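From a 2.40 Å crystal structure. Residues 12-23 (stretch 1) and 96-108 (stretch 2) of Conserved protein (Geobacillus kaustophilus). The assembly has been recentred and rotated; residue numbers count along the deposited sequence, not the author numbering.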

# COMPACT_ATOMS: atom_id res chain seq x y z
N LYS A 12 -14.90 6.90 -4.19
CA LYS A 12 -16.33 6.98 -4.04
C LYS A 12 -16.67 6.44 -2.66
O LYS A 12 -16.67 5.22 -2.45
CB LYS A 12 -17.02 6.15 -5.14
CG LYS A 12 -17.74 7.00 -6.19
CD LYS A 12 -17.49 6.49 -7.63
CE LYS A 12 -17.54 7.68 -8.65
NZ LYS A 12 -17.64 7.25 -10.10
N GLY A 13 -16.91 7.34 -1.71
CA GLY A 13 -17.31 6.90 -0.37
C GLY A 13 -16.94 7.99 0.59
O GLY A 13 -16.13 8.86 0.26
N THR A 14 -17.53 7.97 1.78
CA THR A 14 -17.14 8.96 2.78
C THR A 14 -15.81 8.58 3.45
O THR A 14 -15.33 7.44 3.31
CB THR A 14 -18.19 9.13 3.87
OG1 THR A 14 -18.34 7.89 4.58
CG2 THR A 14 -19.55 9.60 3.26
N VAL A 15 -15.24 9.54 4.17
CA VAL A 15 -13.95 9.36 4.82
C VAL A 15 -14.04 8.12 5.70
O VAL A 15 -13.16 7.27 5.67
CB VAL A 15 -13.54 10.57 5.66
CG1 VAL A 15 -12.37 10.22 6.59
CG2 VAL A 15 -13.18 11.75 4.75
N GLU A 16 -15.12 8.03 6.47
CA GLU A 16 -15.44 6.85 7.24
C GLU A 16 -15.61 5.57 6.41
O GLU A 16 -15.24 4.51 6.84
CB GLU A 16 -16.69 7.10 8.12
CG GLU A 16 -17.28 5.85 8.84
CD GLU A 16 -16.30 5.10 9.79
OE1 GLU A 16 -15.29 5.68 10.26
OE2 GLU A 16 -16.56 3.91 10.10
N GLU A 17 -16.17 5.66 5.22
CA GLU A 17 -16.34 4.43 4.44
C GLU A 17 -14.98 3.87 4.03
O GLU A 17 -14.77 2.65 4.08
CB GLU A 17 -17.28 4.64 3.24
CG GLU A 17 -18.76 4.68 3.70
CD GLU A 17 -19.69 5.55 2.82
OE1 GLU A 17 -19.20 6.39 2.02
OE2 GLU A 17 -20.94 5.40 2.97
N VAL A 18 -14.07 4.78 3.67
CA VAL A 18 -12.72 4.47 3.21
C VAL A 18 -11.85 4.01 4.37
O VAL A 18 -11.23 2.96 4.29
CB VAL A 18 -12.09 5.70 2.50
CG1 VAL A 18 -10.65 5.43 2.05
CG2 VAL A 18 -13.00 6.10 1.31
N TRP A 19 -11.85 4.77 5.46
CA TRP A 19 -11.08 4.40 6.64
C TRP A 19 -11.38 2.96 7.16
O TRP A 19 -10.44 2.20 7.49
CB TRP A 19 -11.27 5.43 7.74
CG TRP A 19 -10.52 5.10 8.97
CD1 TRP A 19 -10.96 4.35 10.05
CD2 TRP A 19 -9.18 5.50 9.27
NE1 TRP A 19 -9.95 4.27 10.99
CE2 TRP A 19 -8.86 4.97 10.55
CE3 TRP A 19 -8.21 6.26 8.58
CZ2 TRP A 19 -7.61 5.17 11.15
CZ3 TRP A 19 -6.99 6.49 9.20
CH2 TRP A 19 -6.69 5.94 10.46
N SER A 20 -12.64 2.57 7.19
CA SER A 20 -12.98 1.21 7.64
C SER A 20 -12.48 0.08 6.70
O SER A 20 -12.25 -1.02 7.18
CB SER A 20 -14.48 1.03 7.87
OG SER A 20 -15.11 0.73 6.64
N LYS A 21 -12.32 0.36 5.39
CA LYS A 21 -11.68 -0.63 4.49
C LYS A 21 -10.19 -0.69 4.70
O LYS A 21 -9.59 -1.77 4.78
CB LYS A 21 -11.99 -0.39 3.01
CG LYS A 21 -13.43 -0.71 2.60
CD LYS A 21 -13.90 -2.11 3.03
CE LYS A 21 -15.45 -2.20 3.09
NZ LYS A 21 -15.97 -3.59 3.44
N LEU A 22 -9.59 0.49 4.82
CA LEU A 22 -8.16 0.58 4.96
C LEU A 22 -7.65 -0.03 6.29
O LEU A 22 -6.47 -0.38 6.41
CB LEU A 22 -7.75 2.04 4.82
CG LEU A 22 -7.86 2.70 3.45
CD1 LEU A 22 -7.60 4.17 3.59
CD2 LEU A 22 -6.89 2.07 2.41
N MET A 23 -8.52 -0.12 7.29
CA MET A 23 -8.12 -0.63 8.60
C MET A 23 -8.55 -2.08 8.83
O MET A 23 -8.27 -2.65 9.88
CB MET A 23 -8.64 0.27 9.73
CG MET A 23 -8.05 1.64 9.74
SD MET A 23 -6.28 1.70 10.07
CE MET A 23 -6.50 1.80 11.82
N ASP A 96 -3.30 10.42 4.28
CA ASP A 96 -4.27 11.38 4.79
C ASP A 96 -5.56 11.26 3.99
O ASP A 96 -5.53 11.14 2.74
CB ASP A 96 -3.70 12.79 4.72
CG ASP A 96 -2.57 13.00 5.74
OD1 ASP A 96 -2.85 12.96 6.96
OD2 ASP A 96 -1.39 13.23 5.35
N LEU A 97 -6.69 11.21 4.71
CA LEU A 97 -7.98 11.24 4.05
C LEU A 97 -8.59 12.66 4.20
O LEU A 97 -8.56 13.27 5.31
CB LEU A 97 -8.89 10.14 4.59
CG LEU A 97 -8.48 8.67 4.47
CD1 LEU A 97 -9.57 7.75 5.01
CD2 LEU A 97 -8.25 8.34 3.03
N THR A 98 -9.07 13.18 3.07
CA THR A 98 -9.68 14.50 3.01
C THR A 98 -11.03 14.45 2.34
O THR A 98 -11.13 14.02 1.21
CB THR A 98 -8.81 15.44 2.23
OG1 THR A 98 -7.65 15.67 3.01
CG2 THR A 98 -9.46 16.76 2.05
N PRO A 99 -12.08 14.91 3.04
CA PRO A 99 -13.40 14.90 2.41
C PRO A 99 -13.37 16.03 1.38
O PRO A 99 -12.90 17.14 1.70
CB PRO A 99 -14.32 15.26 3.56
CG PRO A 99 -13.44 16.06 4.49
CD PRO A 99 -12.10 15.51 4.38
N ILE A 100 -13.74 15.73 0.13
CA ILE A 100 -13.84 16.81 -0.86
C ILE A 100 -15.30 17.28 -0.98
O ILE A 100 -15.58 18.40 -1.41
CB ILE A 100 -13.15 16.50 -2.22
CG1 ILE A 100 -13.63 15.17 -2.77
CG2 ILE A 100 -11.62 16.52 -2.04
CD1 ILE A 100 -12.44 14.28 -3.26
N ASN A 101 -16.20 16.42 -0.52
CA ASN A 101 -17.53 16.86 -0.20
C ASN A 101 -18.21 15.91 0.78
O ASN A 101 -17.54 15.21 1.54
CB ASN A 101 -18.36 17.01 -1.49
CG ASN A 101 -18.36 15.75 -2.35
OD1 ASN A 101 -18.67 14.66 -1.89
ND2 ASN A 101 -18.02 15.93 -3.62
N ASP A 102 -19.54 15.93 0.73
CA ASP A 102 -20.41 14.97 1.39
C ASP A 102 -20.25 13.49 0.92
O ASP A 102 -20.31 12.59 1.77
CB ASP A 102 -21.89 15.43 1.27
CG ASP A 102 -22.33 16.41 2.41
OD1 ASP A 102 -21.43 16.99 3.10
OD2 ASP A 102 -23.57 16.60 2.60
N GLU A 103 -20.02 13.25 -0.39
CA GLU A 103 -19.98 11.88 -1.01
C GLU A 103 -18.60 11.33 -1.42
O GLU A 103 -18.51 10.17 -1.86
CB GLU A 103 -20.82 11.81 -2.30
CG GLU A 103 -22.36 11.80 -2.13
CD GLU A 103 -23.14 11.55 -3.45
OE1 GLU A 103 -22.59 11.80 -4.55
OE2 GLU A 103 -24.33 11.11 -3.38
N CYS A 104 -17.54 12.16 -1.31
CA CYS A 104 -16.27 11.92 -2.01
C CYS A 104 -15.04 12.24 -1.15
O CYS A 104 -14.98 13.27 -0.46
CB CYS A 104 -16.24 12.75 -3.29
SG CYS A 104 -14.84 12.49 -4.46
N THR A 105 -14.06 11.34 -1.20
CA THR A 105 -12.87 11.46 -0.36
C THR A 105 -11.62 11.54 -1.20
O THR A 105 -11.43 10.80 -2.14
CB THR A 105 -12.80 10.26 0.59
OG1 THR A 105 -13.72 10.50 1.65
CG2 THR A 105 -11.41 10.01 1.22
N GLN A 106 -10.74 12.43 -0.85
CA GLN A 106 -9.45 12.41 -1.45
C GLN A 106 -8.42 11.76 -0.49
O GLN A 106 -8.17 12.25 0.62
CB GLN A 106 -9.05 13.83 -1.78
CG GLN A 106 -7.83 13.94 -2.54
CD GLN A 106 -7.14 15.27 -2.28
OE1 GLN A 106 -6.92 15.67 -1.12
NE2 GLN A 106 -6.76 15.95 -3.36
N LEU A 107 -7.83 10.67 -0.96
CA LEU A 107 -6.69 10.06 -0.31
C LEU A 107 -5.37 10.62 -0.88
O LEU A 107 -5.13 10.56 -2.07
CB LEU A 107 -6.77 8.54 -0.47
CG LEU A 107 -5.80 7.72 0.38
CD1 LEU A 107 -6.37 6.37 0.61
CD2 LEU A 107 -4.42 7.67 -0.26
N THR A 108 -4.22 11.06 -0.20
CA THR A 108 -2.89 11.49 -0.60
C THR A 108 -1.81 10.69 0.13
O THR A 108 -2.10 10.12 1.18
CB THR A 108 -2.70 12.99 -0.32
OG1 THR A 108 -2.85 13.25 1.08
CG2 THR A 108 -3.83 13.80 -0.94

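Stretch 2 is a β-hairpin, and helix 15-22 lies across one face of it, running nearly antiparallel to strand 96-99 at 158° and at 50° to strand 104-108. Alternation along the strands sets the first rule: Asp 96 points its CB away from the helix, while Leu 97 points toward it and becomes the hub of the contact. Leu 97 CD2 lies 3.9 Å from Val 18 CG1 and 4.3 Å from Leu 22 CD1. Leu 97 CD1 lies 4.0 Å from Trp 19 CB and sits at the edge of the indole, near the ring plane. Val 15 CG1 adds a contact of 4.0 Å to Leu 97 CB, so one leucine meets four helix residues.

Thr 98 turns away again, and Pro 99 extends the apolar surface, with its CB 3.9 Å from Val 15 CG2. The turn then contributes backbone more than side chains. Asp 102 O lies 3.4 Å from Thr 14 CG2, and Glu 103 O accepts a weak hydrogen bond from Gly 13 N at 3.3 Å, bent to 131°. Gly 13 has phi/psi of 156/162, where a CB would jam against the preceding carbonyl; this backbone calls for glycine.

Cys 104 pairs with Lys 12 in an antiparallel, non-hydrogen-bonded bridge, CA to CA 5.3 Å, their side chains on the same sheet face. Next, Thr 105 points toward the helix start and its OG1 donates to Gly 13 O at 3.2 Å, tying the strand to the segment entering the helix. Beside this tie, Thr 14 caps the helix, its OG1 accepting from Glu 17 N at 3.2 Å. Gln 106 faces away, and Leu 107 returns to the helix side, its CD1 3.9 Å from Leu 22 CD1. The pattern is polar anchoring at the helix entrance, with apolar packing that begins there at Val 15 and runs on to Leu 22.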